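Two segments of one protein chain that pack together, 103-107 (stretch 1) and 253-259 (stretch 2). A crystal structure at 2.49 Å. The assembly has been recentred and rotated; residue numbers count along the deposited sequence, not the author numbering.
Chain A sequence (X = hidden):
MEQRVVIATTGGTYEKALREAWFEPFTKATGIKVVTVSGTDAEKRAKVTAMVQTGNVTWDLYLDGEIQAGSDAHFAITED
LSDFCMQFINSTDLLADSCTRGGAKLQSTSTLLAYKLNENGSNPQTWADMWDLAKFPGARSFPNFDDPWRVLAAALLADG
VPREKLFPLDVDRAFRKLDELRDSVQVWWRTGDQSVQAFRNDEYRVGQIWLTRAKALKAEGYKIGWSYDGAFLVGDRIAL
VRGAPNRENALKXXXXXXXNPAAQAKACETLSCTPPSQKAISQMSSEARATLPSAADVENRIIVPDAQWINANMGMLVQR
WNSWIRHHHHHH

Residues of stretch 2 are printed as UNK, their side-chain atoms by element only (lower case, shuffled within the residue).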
ATOM      1  N   GLY A 103     -11.873   3.472  -7.367  1.00 54.80           N
ATOM      2  CA  GLY A 103     -12.317   2.581  -6.304  1.00 52.40           C
ATOM      3  C   GLY A 103     -12.192   3.093  -4.888  1.00 52.51           C
ATOM      4  O   GLY A 103     -11.687   4.198  -4.662  1.00 49.30           O
ATOM      5  N   ALA A 104     -12.669   2.271  -3.920  1.00 47.94           N
ATOM      6  CA  ALA A 104     -12.662   2.578  -2.498  1.00 45.37           C
ATOM      7  C   ALA A 104     -11.422   1.995  -1.872  1.00 47.81           C
ATOM      8  O   ALA A 104     -11.024   0.912  -2.267  1.00 48.00           O
ATOM      9  CB  ALA A 104     -13.899   1.997  -1.836  1.00 46.73           C
ATOM     10  N   LYS A 105     -10.809   2.684  -0.885  1.00 41.31           N
ATOM     11  CA  LYS A 105      -9.634   2.155  -0.209  1.00 37.72           C
ATOM     12  C   LYS A 105     -10.045   0.982   0.687  1.00 43.99           C
ATOM     13  O   LYS A 105     -10.997   1.084   1.464  1.00 44.49           O
ATOM     14  CB  LYS A 105      -8.914   3.230   0.625  1.00 36.42           C
ATOM     15  CG  LYS A 105      -7.421   2.937   0.852  1.00 39.52           C
ATOM     16  CD  LYS A 105      -6.481   3.713  -0.135  1.00 43.76           C
ATOM     17  CE  LYS A 105      -6.069   5.078   0.372  1.00 46.77           C
ATOM     18  NZ  LYS A 105      -5.534   5.966  -0.699  1.00 61.75           N
ATOM     19  N   LEU A 106      -9.325  -0.131   0.569  1.00 40.50           N
ATOM     20  CA  LEU A 106      -9.578  -1.276   1.421  1.00 39.36           C
ATOM     21  C   LEU A 106      -8.640  -1.146   2.607  1.00 43.64           C
ATOM     22  O   LEU A 106      -9.098  -1.010   3.743  1.00 45.63           O
ATOM     23  CB  LEU A 106      -9.336  -2.584   0.665  1.00 38.73           C
ATOM     24  CG  LEU A 106      -9.639  -3.831   1.442  1.00 43.52           C
ATOM     25  CD1 LEU A 106     -11.132  -4.093   1.510  1.00 45.42           C
ATOM     26  CD2 LEU A 106      -8.941  -5.006   0.839  1.00 45.91           C
ATOM     27  N   GLN A 107      -7.327  -1.155   2.346  1.00 36.67           N
ATOM     28  CA  GLN A 107      -6.304  -1.074   3.388  1.00 35.41           C
ATOM     29  C   GLN A 107      -5.006  -0.569   2.776  1.00 44.08           C
ATOM     30  O   GLN A 107      -4.817  -0.718   1.568  1.00 44.74           O
ATOM     31  CB  GLN A 107      -6.101  -2.444   4.074  1.00 35.11           C
ATOM     32  CG  GLN A 107      -5.904  -3.633   3.126  1.00 45.60           C
ATOM     33  CD  GLN A 107      -4.556  -3.808   2.470  1.00 59.38           C
ATOM     34  OE1 GLN A 107      -4.431  -4.635   1.563  1.00 52.75           O
ATOM     35  NE2 GLN A 107      -3.515  -3.070   2.872  1.00 55.22           N
ATOM     36  N   UNK A 253     -21.800  -3.875  -0.617  1.00 59.55           N
ATOM     37  CA  UNK A 253     -20.645  -4.567  -0.052  1.00 56.48           C
ATOM     38  C   UNK A 253     -19.524  -3.564   0.211  1.00 61.40           C
ATOM     39  O   UNK A 253     -18.856  -3.663   1.248  1.00 60.18           O
ATOM     40  c   UNK A 253     -19.000  -6.568  -0.470  1.00 56.38           C
ATOM     41  c   UNK A 253     -20.190  -5.733  -0.956  1.00 55.10           C
ATOM     42  c   UNK A 253     -18.588  -7.555  -1.496  1.00 57.46           C
ATOM     43  c   UNK A 253     -19.293  -7.276   0.823  1.00 56.66           C
ATOM     44  N   UNK A 254     -19.350  -2.577  -0.706  1.00 59.27           N
ATOM     45  CA  UNK A 254     -18.365  -1.502  -0.565  1.00 57.47           C
ATOM     46  C   UNK A 254     -18.742  -0.598   0.622  1.00 62.17           C
ATOM     47  O   UNK A 254     -17.907  -0.370   1.497  1.00 59.82           O
ATOM     48  c   UNK A 254     -18.197  -0.699  -1.880  1.00 61.98           C
ATOM     49  c   UNK A 254     -17.336   0.561  -1.634  1.00 62.90           C
ATOM     50  c   UNK A 254     -17.279  -0.821  -4.316  1.00 67.63           C
ATOM     51  c   UNK A 254     -17.590  -1.578  -2.997  1.00 61.82           C
ATOM     52  N   UNK A 255     -20.006  -0.100   0.646  1.00 62.83           N
ATOM     53  CA  UNK A 255     -20.566   0.759   1.699  1.00 63.79           C
ATOM     54  C   UNK A 255     -20.417   0.086   3.057  1.00 65.08           C
ATOM     55  O   UNK A 255     -20.039   0.759   4.025  1.00 65.82           O
ATOM     56  o   UNK A 255     -24.681   2.908   3.243  1.00109.47           O
ATOM     57  c   UNK A 255     -24.139   2.408   2.231  1.00109.26           C
ATOM     58  c   UNK A 255     -22.636   2.190   2.278  1.00 81.67           C
ATOM     59  o   UNK A 255     -24.770   2.124   1.184  1.00102.44           O
ATOM     60  c   UNK A 255     -22.052   1.070   1.421  1.00 69.46           C
ATOM     61  N   UNK A 256     -20.672  -1.253   3.109  1.00 58.42           N
ATOM     62  CA  UNK A 256     -20.540  -2.076   4.318  1.00 57.15           C
ATOM     63  C   UNK A 256     -19.149  -1.954   4.915  1.00 56.91           C
ATOM     64  O   UNK A 256     -19.031  -1.815   6.119  1.00 57.43           O
ATOM     65  c   UNK A 256     -20.921  -4.426   5.303  1.00 60.66           C
ATOM     66  c   UNK A 256     -22.090  -5.224   7.271  1.00 66.56           C
ATOM     67  c   UNK A 256     -20.993  -5.976   7.634  1.00 63.44           C
ATOM     68  c   UNK A 256     -19.822  -5.184   5.689  1.00 60.10           C
ATOM     69  c   UNK A 256     -22.059  -4.457   6.104  1.00 65.59           C
ATOM     70  c   UNK A 256     -20.874  -3.567   4.052  1.00 59.48           C
ATOM     71  c   UNK A 256     -19.857  -5.955   6.855  1.00 62.99           C
ATOM     72  N   UNK A 257     -18.112  -2.029   4.073  1.00 49.64           N
ATOM     73  CA  UNK A 257     -16.714  -1.924   4.464  1.00 46.07           C
ATOM     74  C   UNK A 257     -16.380  -0.522   4.945  1.00 49.18           C
ATOM     75  O   UNK A 257     -15.839  -0.372   6.044  1.00 45.98           O
ATOM     76  c   UNK A 257     -13.594  -1.011   3.154  1.00 43.04           C
ATOM     77  c   UNK A 257     -14.343  -2.084   3.560  1.00 41.43           C
ATOM     78  c   UNK A 257     -13.481  -2.897   4.354  1.00 40.11           C
ATOM     79  c   UNK A 257     -12.221  -2.251   4.399  1.00 41.90           C
ATOM     80  c   UNK A 257     -11.122  -2.800   5.073  1.00 39.90           C
ATOM     81  n   UNK A 257     -12.325  -1.100   3.663  1.00 40.59           N
ATOM     82  c   UNK A 257     -15.799  -2.327   3.290  1.00 43.14           C
ATOM     83  c   UNK A 257     -13.652  -4.107   5.052  1.00 42.23           C
ATOM     84  c   UNK A 257     -12.560  -4.660   5.701  1.00 42.34           C
ATOM     85  c   UNK A 257     -11.302  -4.026   5.680  1.00 41.17           C
ATOM     86  N   UNK A 258     -16.669   0.503   4.118  1.00 48.38           N
ATOM     87  CA  UNK A 258     -16.327   1.887   4.461  1.00 49.57           C
ATOM     88  C   UNK A 258     -17.002   2.410   5.746  1.00 57.23           C
ATOM     89  O   UNK A 258     -16.387   3.179   6.501  1.00 57.54           O
ATOM     90  c   UNK A 258     -16.582   2.838   3.278  1.00 50.68           C
ATOM     91  c   UNK A 258     -16.094   3.446   0.912  1.00 56.59           C
ATOM     92  c   UNK A 258     -15.598   2.704   2.127  1.00 54.13           C
ATOM     93  c   UNK A 258     -14.140   3.132   2.548  1.00 52.95           C
ATOM     94  N   UNK A 259     -18.241   1.960   6.003  1.00 55.57           N
ATOM     95  CA  UNK A 259     -19.021   2.397   7.159  1.00 57.04           C
ATOM     96  C   UNK A 259     -18.857   1.514   8.403  1.00 59.08           C
ATOM     97  O   UNK A 259     -19.438   1.842   9.439  1.00 60.87           O
ATOM     98  n   UNK A 259     -22.967   5.404   3.325  1.00 77.67           N
ATOM     99  c   UNK A 259     -20.507   2.547   6.775  1.00 60.32           C
ATOM    100  c   UNK A 259     -20.753   3.604   5.697  1.00 69.03           C
ATOM    101  n   UNK A 259     -22.127   5.616   5.459  1.00 87.84           N
ATOM    102  c   UNK A 259     -22.506   6.163   4.311  1.00 98.74           C
ATOM    103  c   UNK A 259     -22.143   4.175   5.734  1.00 82.07           C
ATOM    104  n   UNK A 259     -22.453   7.476   4.147  1.00 89.61           N
TER

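Position 253 carries four side-chain carbons, a single first carbon leading to a second that forks. Its nearest approach to stretch 1 is 8.5 Å, from the forking carbon to Leu106 CD1, so the identification rests on topology alone: Leu253, with chi1 t and chi2 p.

Position 254 also has four carbons, but the fork is at the first, and one arm is two carbons long. The one-carbon arm lies 3.7 Å from Ala104 CB. Branching at the first carbon with unequal arms makes this Ile254, the contacting atom being CG2.

At position 255 there are three carbons in a row, the third carrying two oxygens. That is a carboxylate on a two-methylene stem, hence Glu255, which is out of reach of the strand.

Position 256 shows one carbon followed by a ring of six carbons with no heteroatom and no substituent oxygen. Nothing of it comes within contact distance of stretch 1. It is Phe256.

Position 257 has one carbon and then fused five- and six-membered rings holding eight carbons and one nitrogen, an indole. The ring nitrogen lies 3.4 Å from Lys105 O and 3.2 Å from Leu106 O, while a ring carbon comes to 3.0 Å from Leu106 O. This is Trp257; the nitrogen is NE1 and that carbon CZ2. Its CA-to-CB bond points toward the strand.

Position 258 repeats the four-carbon pattern forked at the second atom. One terminal carbon sits 3.8 Å from Ala104 CB, and the residue is Leu258, the atom CD1.

Position 259 has three carbons, a nitrogen, then a carbon bearing two more nitrogens: a guanidinium, so Arg259. It does not reach stretch 1, but its NH2 lies 3.0 Å from Glu255 OE2, a salt bridge one helical turn back.

The contact works through one side of the helix. Positions 254, 257 and 258 recur at the three- and four-residue spacing of a helical turn, whereas the other four bury no area against the strand. Ala104 points its CB toward the helix, and its small methyl meets both Ile254 and Leu258. Beyond it, Leu106 CD1 lies over one face of the indole, 3.8 Å from the centroid of the six-membered ring and 20° off its normal, a CH-pi arrangement. Trp257 NE1 donates weak hydrogen bonds to Lys105 O and Leu106 O, with N-H...O angles of 131° and 123°; neither is well aligned. Together these contacts bury 253 Å², with the axes 9.4 Å apart and inclined at 47°.

Stretch 2 (253-259) LIEFWLR
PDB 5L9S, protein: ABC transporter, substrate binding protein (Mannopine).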